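Local coordinates for FAD-binding PCMH-type domain-containing protein (Gibberella zeae, PDB 6YJO) that is probably an oxygen-dependent oxidoreductase of oligosaccharides that works through a covalently linked flavin-adenine dinucleotide, at residues P45-P48 against Q53-K56; V58-Y61 against L65-T68; G100-G105 against R337-H342. All blocks are in the same frame, centred on the assembly; numbering follows the deposited sequence.

Interaction 1: P45-P48 against Q53-K56; sequences PYIP and QWVK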
loop_
_atom_site.group_PDB
_atom_site.type_symbol
_atom_site.label_atom_id
_atom_site.label_comp_id
_atom_site.label_asym_id
_atom_site.label_seq_id
_atom_site.Cartn_x
_atom_site.Cartn_y
_atom_site.Cartn_z
ATOM N N PRO A 45 -21.919 18.071 -1.398
ATOM C CA PRO A 45 -21.185 18.819 -0.372
ATOM C C PRO A 45 -19.788 19.177 -0.855
ATOM O O PRO A 45 -19.047 18.327 -1.355
ATOM C CB PRO A 45 -21.141 17.849 0.814
ATOM C CG PRO A 45 -22.282 16.926 0.608
ATOM C CD PRO A 45 -22.446 16.794 -0.880
ATOM N N TYR A 46 -19.430 20.451 -0.718
ATOM C CA TYR A 46 -18.105 20.915 -1.095
ATOM C C TYR A 46 -17.509 21.748 0.040
ATOM O O TYR A 46 -18.224 22.266 0.899
ATOM C CB TYR A 46 -18.129 21.731 -2.403
ATOM C CG TYR A 46 -18.825 23.080 -2.334
ATOM C CD1 TYR A 46 -18.318 24.118 -1.556
ATOM C CD2 TYR A 46 -19.964 23.329 -3.082
ATOM C CE1 TYR A 46 -18.946 25.348 -1.502
ATOM C CE2 TYR A 46 -20.592 24.560 -3.038
ATOM C CZ TYR A 46 -20.082 25.566 -2.248
ATOM O OH TYR A 46 -20.712 26.790 -2.204
ATOM N N ILE A 47 -16.195 21.860 -0.003
ATOM C CA ILE A 47 -15.454 22.700 0.981
ATOM C C ILE A 47 -15.259 24.065 0.335
ATOM O O ILE A 47 -14.685 24.163 -0.753
ATOM C CB ILE A 47 -14.108 22.055 1.323
ATOM C CG1 ILE A 47 -14.315 20.668 1.942
ATOM C CG2 ILE A 47 -13.327 22.967 2.264
ATOM C CD1 ILE A 47 -15.231 20.658 3.151
ATOM N N PRO A 48 -15.717 25.147 0.986
ATOM C CA PRO A 48 -15.557 26.475 0.373
ATOM C C PRO A 48 -14.090 26.853 0.243
ATOM O O PRO A 48 -13.281 26.616 1.144
ATOM C CB PRO A 48 -16.305 27.404 1.340
ATOM C CG PRO A 48 -16.308 26.681 2.644
ATOM C CD PRO A 48 -16.366 25.220 2.304
ATOM N N GLN A 53 -11.359 25.342 6.791
ATOM C CA GLN A 53 -11.350 23.916 6.483
ATOM C C GLN A 53 -10.562 23.627 5.211
ATOM O O GLN A 53 -9.916 22.576 5.109
ATOM C CB GLN A 53 -12.782 23.398 6.350
ATOM C CG GLN A 53 -12.890 21.893 6.156
ATOM C CD GLN A 53 -12.182 21.115 7.247
ATOM O OE1 GLN A 53 -12.140 21.539 8.402
ATOM N NE2 GLN A 53 -11.612 19.972 6.883
ATOM N N TRP A 54 -10.601 24.541 4.238
ATOM C CA TRP A 54 -9.828 24.355 3.015
ATOM C C TRP A 54 -8.334 24.268 3.306
ATOM O O TRP A 54 -7.614 23.519 2.636
ATOM C CB TRP A 54 -10.109 25.495 2.034
ATOM C CG TRP A 54 -9.274 25.434 0.782
ATOM C CD1 TRP A 54 -7.993 25.883 0.623
ATOM C CD2 TRP A 54 -9.667 24.891 -0.487
ATOM N NE1 TRP A 54 -7.564 25.651 -0.661
ATOM C CE2 TRP A 54 -8.572 25.043 -1.363
ATOM C CE3 TRP A 54 -10.836 24.293 -0.967
ATOM C CZ2 TRP A 54 -8.615 24.618 -2.692
ATOM C CZ3 TRP A 54 -10.875 23.873 -2.284
ATOM C CH2 TRP A 54 -9.772 24.037 -3.130
ATOM N N VAL A 55 -7.849 25.017 4.299
ATOM C CA VAL A 55 -6.425 24.985 4.615
ATOM C C VAL A 55 -6.073 23.707 5.369
ATOM O O VAL A 55 -4.936 23.230 5.291
ATOM C CB VAL A 55 -6.023 26.245 5.408
ATOM C CG1 VAL A 55 -6.037 25.986 6.915
ATOM C CG2 VAL A 55 -4.662 26.740 4.952
ATOM N N LYS A 56 -7.036 23.135 6.098
ATOM C CA LYS A 56 -6.820 21.905 6.846
ATOM C C LYS A 56 -6.968 20.667 5.971
ATOM O O LYS A 56 -6.374 19.631 6.285
ATOM C CB LYS A 56 -7.808 21.853 8.017
ATOM C CG LYS A 56 -7.425 20.924 9.164
ATOM C CD LYS A 56 -8.454 20.990 10.285
ATOM C CE LYS A 56 -8.319 22.249 11.132
ATOM N NZ LYS A 56 -7.149 22.210 12.044
#

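Interaction 2: V58-Y61 against L65-T68; sequences VKPY and LAYT. With FAD (flavin-adenine dinucleotide), chain C.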
loop_
_atom_site.group_PDB
_atom_site.type_symbol
_atom_site.label_atom_id
_atom_site.label_comp_id
_atom_site.label_asym_id
_atom_site.label_seq_id
_atom_site.Cartn_x
_atom_site.Cartn_y
_atom_site.Cartn_z
ATOM N N VAL A 58 -6.307 20.720 2.505
ATOM C CA VAL A 58 -5.276 20.773 1.470
ATOM C C VAL A 58 -3.908 20.376 2.002
ATOM O O VAL A 58 -2.983 20.155 1.210
ATOM C CB VAL A 58 -5.299 22.191 0.863
ATOM C CG1 VAL A 58 -3.982 22.540 0.189
ATOM C CG2 VAL A 58 -6.461 22.318 -0.119
ATOM N N LYS A 59 -3.761 20.258 3.314
ATOM C CA LYS A 59 -2.517 19.814 3.932
ATOM C C LYS A 59 -2.301 18.330 3.645
ATOM O O LYS A 59 -3.064 17.502 4.161
ATOM C CB LYS A 59 -2.572 20.067 5.441
ATOM C CG LYS A 59 -1.241 20.456 6.079
ATOM C CD LYS A 59 -1.208 20.070 7.551
ATOM C CE LYS A 59 -0.119 20.797 8.321
ATOM N NZ LYS A 59 0.365 20.004 9.486
ATOM N N PRO A 60 -1.296 17.943 2.859
ATOM C CA PRO A 60 -1.131 16.526 2.512
ATOM C C PRO A 60 -0.643 15.726 3.713
ATOM O O PRO A 60 -0.232 16.283 4.732
ATOM C CB PRO A 60 -0.079 16.572 1.404
ATOM C CG PRO A 60 0.800 17.708 1.826
ATOM C CD PRO A 60 -0.132 18.739 2.429
ATOM N N TYR A 61 -0.683 14.393 3.588
ATOM C CA TYR A 61 0.006 13.563 4.573
ATOM C C TYR A 61 1.511 13.781 4.487
ATOM O O TYR A 61 2.146 14.205 5.457
ATOM C CB TYR A 61 -0.322 12.081 4.386
ATOM C CG TYR A 61 0.508 11.213 5.310
ATOM C CD1 TYR A 61 0.236 11.155 6.672
ATOM C CD2 TYR A 61 1.582 10.477 4.828
ATOM C CE1 TYR A 61 1.000 10.379 7.523
ATOM C CE2 TYR A 61 2.352 9.694 5.675
ATOM C CZ TYR A 61 2.057 9.654 7.023
ATOM O OH TYR A 61 2.804 8.884 7.884
ATOM N N LEU A 65 5.117 17.191 -0.429
ATOM C CA LEU A 65 4.414 17.432 -1.689
ATOM C C LEU A 65 2.995 17.896 -1.380
ATOM O O LEU A 65 2.124 17.079 -1.070
ATOM C CB LEU A 65 4.397 16.179 -2.559
ATOM C CG LEU A 65 5.757 15.650 -3.007
ATOM C CD1 LEU A 65 5.569 14.445 -3.919
ATOM C CD2 LEU A 65 6.558 16.750 -3.697
ATOM N N ALA A 66 2.767 19.202 -1.476
ATOM C CA ALA A 66 1.442 19.781 -1.334
ATOM C C ALA A 66 0.928 20.220 -2.698
ATOM O O ALA A 66 1.703 20.471 -3.627
ATOM C CB ALA A 66 1.455 20.972 -0.368
ATOM N N TYR A 67 -0.397 20.301 -2.809
ATOM C CA TYR A 67 -1.055 20.758 -4.027
ATOM C C TYR A 67 -2.337 21.482 -3.643
ATOM O O TYR A 67 -2.801 21.398 -2.504
ATOM C CB TYR A 67 -1.337 19.592 -4.979
ATOM C CG TYR A 67 -0.086 18.858 -5.385
ATOM C CD1 TYR A 67 0.753 19.371 -6.360
ATOM C CD2 TYR A 67 0.267 17.662 -4.780
ATOM C CE1 TYR A 67 1.904 18.710 -6.728
ATOM C CE2 TYR A 67 1.414 16.992 -5.145
ATOM C CZ TYR A 67 2.227 17.520 -6.117
ATOM O OH TYR A 67 3.371 16.856 -6.479
ATOM N N THR A 68 -2.906 22.197 -4.611
ATOM C CA THR A 68 -4.090 23.027 -4.391
ATOM C C THR A 68 -5.170 22.657 -5.404
ATOM O O THR A 68 -5.170 23.172 -6.535
ATOM C CB THR A 68 -3.746 24.511 -4.473
ATOM O OG1 THR A 68 -2.966 24.776 -5.649
ATOM C CG2 THR A 68 -2.963 24.921 -3.232
HETATM P PA FAD C . -4.745 8.208 -0.794
HETATM O O1A FAD C . -3.747 9.271 -1.057
HETATM O O2A FAD C . -6.116 8.732 -0.334
HETATM O O5B FAD C . -4.914 7.273 -2.052
HETATM C C5B FAD C . -3.769 6.723 -2.736
HETATM C C4B FAD C . -4.159 6.360 -4.143
HETATM O O4B FAD C . -5.461 5.726 -4.132
HETATM C C3B FAD C . -4.278 7.546 -5.096
HETATM O O3B FAD C . -3.900 7.175 -6.416
HETATM C C2B FAD C . -5.765 7.886 -5.003
HETATM O O2B FAD C . -6.232 8.565 -6.159
HETATM C C1B FAD C . -6.368 6.486 -4.909
HETATM N N9A FAD C . -7.688 6.446 -4.285
HETATM C C8A FAD C . -8.019 6.778 -2.996
HETATM N N7A FAD C . -9.294 6.652 -2.720
HETATM C C5A FAD C . -9.845 6.205 -3.916
HETATM C C6A FAD C . -11.161 5.879 -4.286
HETATM N N6A FAD C . -12.212 5.953 -3.465
HETATM N N1A FAD C . -11.365 5.467 -5.557
HETATM C C2A FAD C . -10.321 5.388 -6.384
HETATM N N3A FAD C . -9.039 5.668 -6.146
HETATM C C4A FAD C . -8.865 6.078 -4.881
HETATM N N1 FAD C . 1.354 -0.194 2.476
HETATM C C2 FAD C . 1.515 -1.537 2.663
HETATM O O2 FAD C . 1.387 -2.340 1.731
HETATM N N3 FAD C . 1.828 -2.023 3.923
HETATM C C4 FAD C . 2.005 -1.265 5.064
HETATM O O4 FAD C . 2.282 -1.806 6.133
HETATM C C4X FAD C . 1.832 0.159 4.853
HETATM N N5 FAD C . 1.980 0.952 5.878
HETATM C C5X FAD C . 1.808 2.312 5.674
HETATM C C6 FAD C . 1.989 3.183 6.742
HETATM C C7 FAD C . 1.802 4.552 6.601
HETATM C C7M FAD C . 1.985 5.452 7.794
HETATM C C8 FAD C . 1.493 5.078 5.334
HETATM C C8M FAD C . 1.292 6.554 5.132
HETATM C C9 FAD C . 1.334 4.214 4.254
HETATM C C9A FAD C . 1.494 2.843 4.415
HETATM N N10 FAD C . 1.332 1.946 3.341
HETATM C C10 FAD C . 1.504 0.599 3.521
HETATM C "C1'" FAD C . 1.035 2.439 1.990
HETATM C "C2'" FAD C . -0.446 2.443 1.644
HETATM O "O2'" FAD C . -0.874 1.119 1.328
HETATM C "C3'" FAD C . -0.657 3.339 0.423
HETATM O "O3'" FAD C . -0.112 4.621 0.719
HETATM C "C4'" FAD C . -2.117 3.516 0.011
HETATM O "O4'" FAD C . -2.236 3.456 -1.410
HETATM C "C5'" FAD C . -2.665 4.831 0.515
HETATM O "O5'" FAD C . -4.102 4.807 0.431
HETATM P P FAD C . -4.956 5.985 1.012
HETATM O O1P FAD C . -6.391 5.889 0.484
HETATM O O2P FAD C . -4.792 6.034 2.486
HETATM O O3P FAD C . -4.211 7.234 0.337
#

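Interaction 3: G100-G105 against R337-H342; sequences GGHSYG and RPYDQH. With FAD (flavin-adenine dinucleotide), chain C.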
loop_
_atom_site.group_PDB
_atom_site.type_symbol
_atom_site.label_atom_id
_atom_site.label_comp_id
_atom_site.label_asym_id
_atom_site.label_seq_id
_atom_site.Cartn_x
_atom_site.Cartn_y
_atom_site.Cartn_z
ATOM N N GLY A 100 -7.600 7.889 2.448
ATOM C CA GLY A 100 -6.816 8.088 3.651
ATOM C C GLY A 100 -5.788 9.193 3.513
ATOM O O GLY A 100 -5.435 9.849 4.496
ATOM N N GLY A 101 -5.299 9.404 2.295
ATOM C CA GLY A 101 -4.320 10.438 2.030
ATOM C C GLY A 101 -2.877 10.029 2.221
ATOM O O GLY A 101 -2.000 10.903 2.211
ATOM N N HIS A 102 -2.595 8.737 2.385
ATOM C CA HIS A 102 -1.235 8.291 2.670
ATOM C C HIS A 102 -0.380 8.116 1.427
ATOM O O HIS A 102 0.740 7.603 1.546
ATOM C CB HIS A 102 -1.256 6.976 3.451
ATOM C CG HIS A 102 -1.158 7.161 4.930
ATOM N ND1 HIS A 102 0.040 7.137 5.614
ATOM C CD2 HIS A 102 -2.113 7.414 5.854
ATOM C CE1 HIS A 102 -0.187 7.338 6.899
ATOM N NE2 HIS A 102 -1.485 7.513 7.071
ATOM N N SER A 103 -0.861 8.517 0.252
ATOM C CA SER A 103 -0.027 8.502 -0.940
ATOM C C SER A 103 1.354 9.063 -0.620
ATOM O O SER A 103 1.477 10.158 -0.069
ATOM C CB SER A 103 -0.686 9.328 -2.046
ATOM O OG SER A 103 -0.138 9.008 -3.314
ATOM N N TYR A 104 2.392 8.287 -0.941
ATOM C CA TYR A 104 3.756 8.768 -0.762
ATOM C C TYR A 104 4.074 9.958 -1.658
ATOM O O TYR A 104 5.117 10.597 -1.465
ATOM C CB TYR A 104 4.759 7.641 -1.030
ATOM C CG TYR A 104 4.811 6.560 0.037
ATOM C CD1 TYR A 104 3.932 6.564 1.119
ATOM C CD2 TYR A 104 5.752 5.542 -0.034
ATOM C CE1 TYR A 104 3.988 5.580 2.092
ATOM C CE2 TYR A 104 5.815 4.554 0.936
ATOM C CZ TYR A 104 4.932 4.579 1.994
ATOM O OH TYR A 104 4.990 3.601 2.955
ATOM N N GLY A 105 3.207 10.268 -2.622
ATOM C CA GLY A 105 3.372 11.428 -3.474
ATOM C C GLY A 105 2.122 12.284 -3.518
ATOM O O GLY A 105 1.936 13.072 -4.448
ATOM N N ARG A 337 -12.381 10.330 10.634
ATOM C CA ARG A 337 -12.380 11.757 10.351
ATOM C C ARG A 337 -12.844 12.533 11.583
ATOM O O ARG A 337 -13.796 12.125 12.252
ATOM C CB ARG A 337 -13.295 12.057 9.167
ATOM C CG ARG A 337 -13.431 13.522 8.824
ATOM C CD ARG A 337 -14.260 13.699 7.564
ATOM N NE ARG A 337 -14.208 15.072 7.069
ATOM C CZ ARG A 337 -13.225 15.557 6.317
ATOM N NH1 ARG A 337 -12.204 14.783 5.974
ATOM N NH2 ARG A 337 -13.261 16.819 5.912
ATOM N N PRO A 338 -12.200 13.669 11.903
ATOM C CA PRO A 338 -11.109 14.294 11.146
ATOM C C PRO A 338 -9.745 13.653 11.410
ATOM O O PRO A 338 -9.510 13.111 12.492
ATOM C CB PRO A 338 -11.135 15.738 11.641
ATOM C CG PRO A 338 -11.578 15.611 13.062
ATOM C CD PRO A 338 -12.548 14.453 13.103
ATOM N N TYR A 339 -8.853 13.743 10.426
ATOM C CA TYR A 339 -7.562 13.068 10.447
ATOM C C TYR A 339 -6.477 14.086 10.135
ATOM O O TYR A 339 -6.541 14.763 9.104
ATOM C CB TYR A 339 -7.544 11.922 9.430
ATOM C CG TYR A 339 -6.322 11.041 9.475
ATOM C CD1 TYR A 339 -6.182 10.059 10.450
ATOM C CD2 TYR A 339 -5.323 11.165 8.522
ATOM C CE1 TYR A 339 -5.068 9.241 10.482
ATOM C CE2 TYR A 339 -4.212 10.353 8.543
ATOM C CZ TYR A 339 -4.087 9.391 9.524
ATOM O OH TYR A 339 -2.974 8.578 9.547
ATOM N N ASP A 340 -5.490 14.201 11.022
ATOM C CA ASP A 340 -4.451 15.222 10.896
ATOM C C ASP A 340 -3.084 14.638 11.246
ATOM O O ASP A 340 -2.357 15.163 12.090
ATOM C CB ASP A 340 -4.784 16.429 11.776
ATOM C CG ASP A 340 -4.194 17.721 11.246
ATOM O OD1 ASP A 340 -4.570 18.131 10.128
ATOM O OD2 ASP A 340 -3.357 18.328 11.946
ATOM N N GLN A 341 -2.724 13.540 10.583
ATOM C CA GLN A 341 -1.383 12.978 10.659
ATOM C C GLN A 341 -0.572 13.430 9.456
ATOM O O GLN A 341 -1.090 13.514 8.339
ATOM C CB GLN A 341 -1.411 11.453 10.694
ATOM C CG GLN A 341 -1.981 10.858 11.965
ATOM C CD GLN A 341 -1.236 11.316 13.205
ATOM O OE1 GLN A 341 -0.120 10.874 13.469
ATOM N NE2 GLN A 341 -1.852 12.210 13.968
ATOM N N HIS A 342 0.708 13.710 9.685
ATOM C CA HIS A 342 1.566 14.215 8.627
ATOM C C HIS A 342 2.992 13.743 8.859
ATOM O O HIS A 342 3.405 13.485 9.992
ATOM C CB HIS A 342 1.521 15.748 8.548
ATOM C CG HIS A 342 0.157 16.319 8.770
ATOM N ND1 HIS A 342 -0.839 16.254 7.821
ATOM C CD2 HIS A 342 -0.385 16.940 9.844
ATOM C CE1 HIS A 342 -1.935 16.819 8.296
ATOM N NE2 HIS A 342 -1.683 17.248 9.519
HETATM P PA FAD C . -4.745 8.208 -0.794
HETATM O O1A FAD C . -3.747 9.271 -1.057
HETATM O O2A FAD C . -6.116 8.732 -0.334
HETATM O O5B FAD C . -4.914 7.273 -2.052
HETATM C C5B FAD C . -3.769 6.723 -2.736
HETATM C C4B FAD C . -4.159 6.360 -4.143
HETATM O O4B FAD C . -5.461 5.726 -4.132
HETATM C C3B FAD C . -4.278 7.546 -5.096
HETATM O O3B FAD C . -3.900 7.175 -6.416
HETATM C C2B FAD C . -5.765 7.886 -5.003
HETATM O O2B FAD C . -6.232 8.565 -6.159
HETATM C C1B FAD C . -6.368 6.486 -4.909
HETATM N N9A FAD C . -7.688 6.446 -4.285
HETATM C C8A FAD C . -8.019 6.778 -2.996
HETATM N N7A FAD C . -9.294 6.652 -2.720
HETATM C C5A FAD C . -9.845 6.205 -3.916
HETATM C C6A FAD C . -11.161 5.879 -4.286
HETATM N N6A FAD C . -12.212 5.953 -3.465
HETATM N N1A FAD C . -11.365 5.467 -5.557
HETATM C C2A FAD C . -10.321 5.388 -6.384
HETATM N N3A FAD C . -9.039 5.668 -6.146
HETATM C C4A FAD C . -8.865 6.078 -4.881
HETATM N N1 FAD C . 1.354 -0.194 2.476
HETATM C C2 FAD C . 1.515 -1.537 2.663
HETATM O O2 FAD C . 1.387 -2.340 1.731
HETATM N N3 FAD C . 1.828 -2.023 3.923
HETATM C C4 FAD C . 2.005 -1.265 5.064
HETATM O O4 FAD C . 2.282 -1.806 6.133
HETATM C C4X FAD C . 1.832 0.159 4.853
HETATM N N5 FAD C . 1.980 0.952 5.878
HETATM C C5X FAD C . 1.808 2.312 5.674
HETATM C C6 FAD C . 1.989 3.183 6.742
HETATM C C7 FAD C . 1.802 4.552 6.601
HETATM C C7M FAD C . 1.985 5.452 7.794
HETATM C C8 FAD C . 1.493 5.078 5.334
HETATM C C8M FAD C . 1.292 6.554 5.132
HETATM C C9 FAD C . 1.334 4.214 4.254
HETATM C C9A FAD C . 1.494 2.843 4.415
HETATM N N10 FAD C . 1.332 1.946 3.341
HETATM C C10 FAD C . 1.504 0.599 3.521
HETATM C "C1'" FAD C . 1.035 2.439 1.990
HETATM C "C2'" FAD C . -0.446 2.443 1.644
HETATM O "O2'" FAD C . -0.874 1.119 1.328
HETATM C "C3'" FAD C . -0.657 3.339 0.423
HETATM O "O3'" FAD C . -0.112 4.621 0.719
HETATM C "C4'" FAD C . -2.117 3.516 0.011
HETATM O "O4'" FAD C . -2.236 3.456 -1.410
HETATM C "C5'" FAD C . -2.665 4.831 0.515
HETATM O "O5'" FAD C . -4.102 4.807 0.431
HETATM P P FAD C . -4.956 5.985 1.012
HETATM O O1P FAD C . -6.391 5.889 0.484
HETATM O O2P FAD C . -4.792 6.034 2.486
HETATM O O3P FAD C . -4.211 7.234 0.337
#

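Interaction 1: P45-P48 against Q53-K56
The loop that joins helix 32-41 to helix 52-57 closes on the helix it leads into, where Ile47 packs on Gln53 and Trp54 of its first turn. A beta-branched isoleucine suits this buried site because its two branches serve two neighbours. The CG2 methyl, anti to the backbone N, comes to 3.7 Å from Trp54 N, while CD1, at the end of the other branch, lies 4.0 Å from Gln53 CG. Gln53 answers with its methylene carbons alone, because its chain bends at chi2 (55°) and its amide NE2 goes instead to Glu57. Trp54 contributes chiefly CB, which sits 3.5 Å from the carbonyl O of Pro48. At the edge of its indole, near the ring plane, lies Ile47 O, 3.9 Å from Trp54 CE3. Ser51 OG ties the turn together, bonding to both Pro48 O and Trp54 N. Behind the contact, Ile47 and Trp54 both lean on Ile72 of strand 71-73, and backbone bonds join Ile47 to Ile72. With no hydrogen bond directly across the two segments, cohesion here is van der Waals and hydrophobic, while Pro48 O, Trp54 N and Gln53 NE2 turn to Ser51 and Glu57.

Interaction 2: V58-Y61 against L65-T68
Pro60 meets Leu65 and Ala66 across an irregular loop that runs from helix 52-57 to strand 71-73, the edge strand of the small parallel sheet in the PCMH-type FAD-binding domain. The pyrrolidine ring points at the returning chain, its CG 3.2 Å from the carbonyl O of Leu65, and CB of the same ring comes near that oxygen too. Both pack on it as plain carbon contacts, while Ser106 OG gives Leu65 O its hydrogen bond. The neighbouring Pro60 CD lies 3.9 Å from Ala66 CB; so small a methyl lets the two chains come close. The rigid ring also suits a loop without regular structure, since it fixes the backbone and needs no N-H partner.

Farther back, Val58 repeats the pattern. Its chi1 of 158° swings the methyl CG1 away from the backbone N and sets it 3.2 Å from Tyr67 O and beside the methyl CG2 of Thr68. The hydroxyl of Thr68 is engaged elsewhere, by Asn113. No hydrogen bond crosses between the two segments, which meet through ring and methyl carbons set against carbonyl oxygens and small methyls.

Tyr61 turns from this packing to the cofactor. Trans about CA-CB (chi1 174°), it carries its phenol to the dimethylbenzene end of the isoalloxazine and against the ring of His102, the two planes meeting at about 35°. There Tyr61 CE2 lies 3.4 Å from FAD C8M, and Tyr61 OH is 3.5 Å from FAD C7M.

Interaction 3: G100-G105 against R337-H342
His102 and Tyr339 join the pyrophosphate-binding loop of the flavin domain to a loop 232 residues later in the chain, at the point where the cofactor is covalently held. The tight side is that of the FAD. His102 ND1 is bonded to FAD C8M at 1.5 Å, the histidyl flavin linkage of this family, and Cys162 supplies a second covalent link. The backbone meanwhile wraps the diphosphate: Gly100 N donates to FAD O1P at 3.1 Å and nearly straight (172°), Gly101 N to FAD O2A at 2.8 Å, and Ser103 N to FAD O1A at 3.3 Å. Glycine suits both of its positions. At Gly100 a beta carbon would be driven against the phosphate oxygen O2P, and Gly101 has a positive phi (87°) that any side chain would strain. The one close touch of the second loop belongs here too. Tyr339 OH lies at the edge of the imidazole, in its plane, 3.1 Å from His102 NE2 in a straight hydrogen bond (164°); the two side chains cross at about a right angle.

The rest of the second loop is looser. Tyr339 CD2 merely passes Gly100 O at 4.2 Å, and Arg141 links the two residues from outside, bonding to Gly100 O and making a cation-pi contact with the tyrosine ring. Pro338 and Asp340, flanking Tyr339, lie at the solvent surface.

Because ND1 is used up by the flavin, NE2 is the imidazole nitrogen left for a hydrogen bond. Tyr339 OH meets it in plane, and this bond, with the covalent link, helps hold the ring's rotation.

Overall arrangement
The three contacts lie on one side of the chain's centre and lead step by step toward the flavin. Interactions 1 and 2 follow each other along the sequence, their centres about 13 Å apart, without further touching. Loop 337-342 connects both to the cofactor site: Gln53 NE2 comes to 3.7 Å from Arg337 NH2, and Glu57 serves both, while Pro60 O probably receives a hydrogen bond from His342 ND1 at 3.1 Å. Interactions 2 and 3, with centres about 10 Å apart, both touch the FAD, through Tyr61 and His102 respectively, and Tyr61 CB packs 3.0 Å from Gly101 O. Interaction 1, about 15 Å from interaction 3 between centres, is peripheral packing.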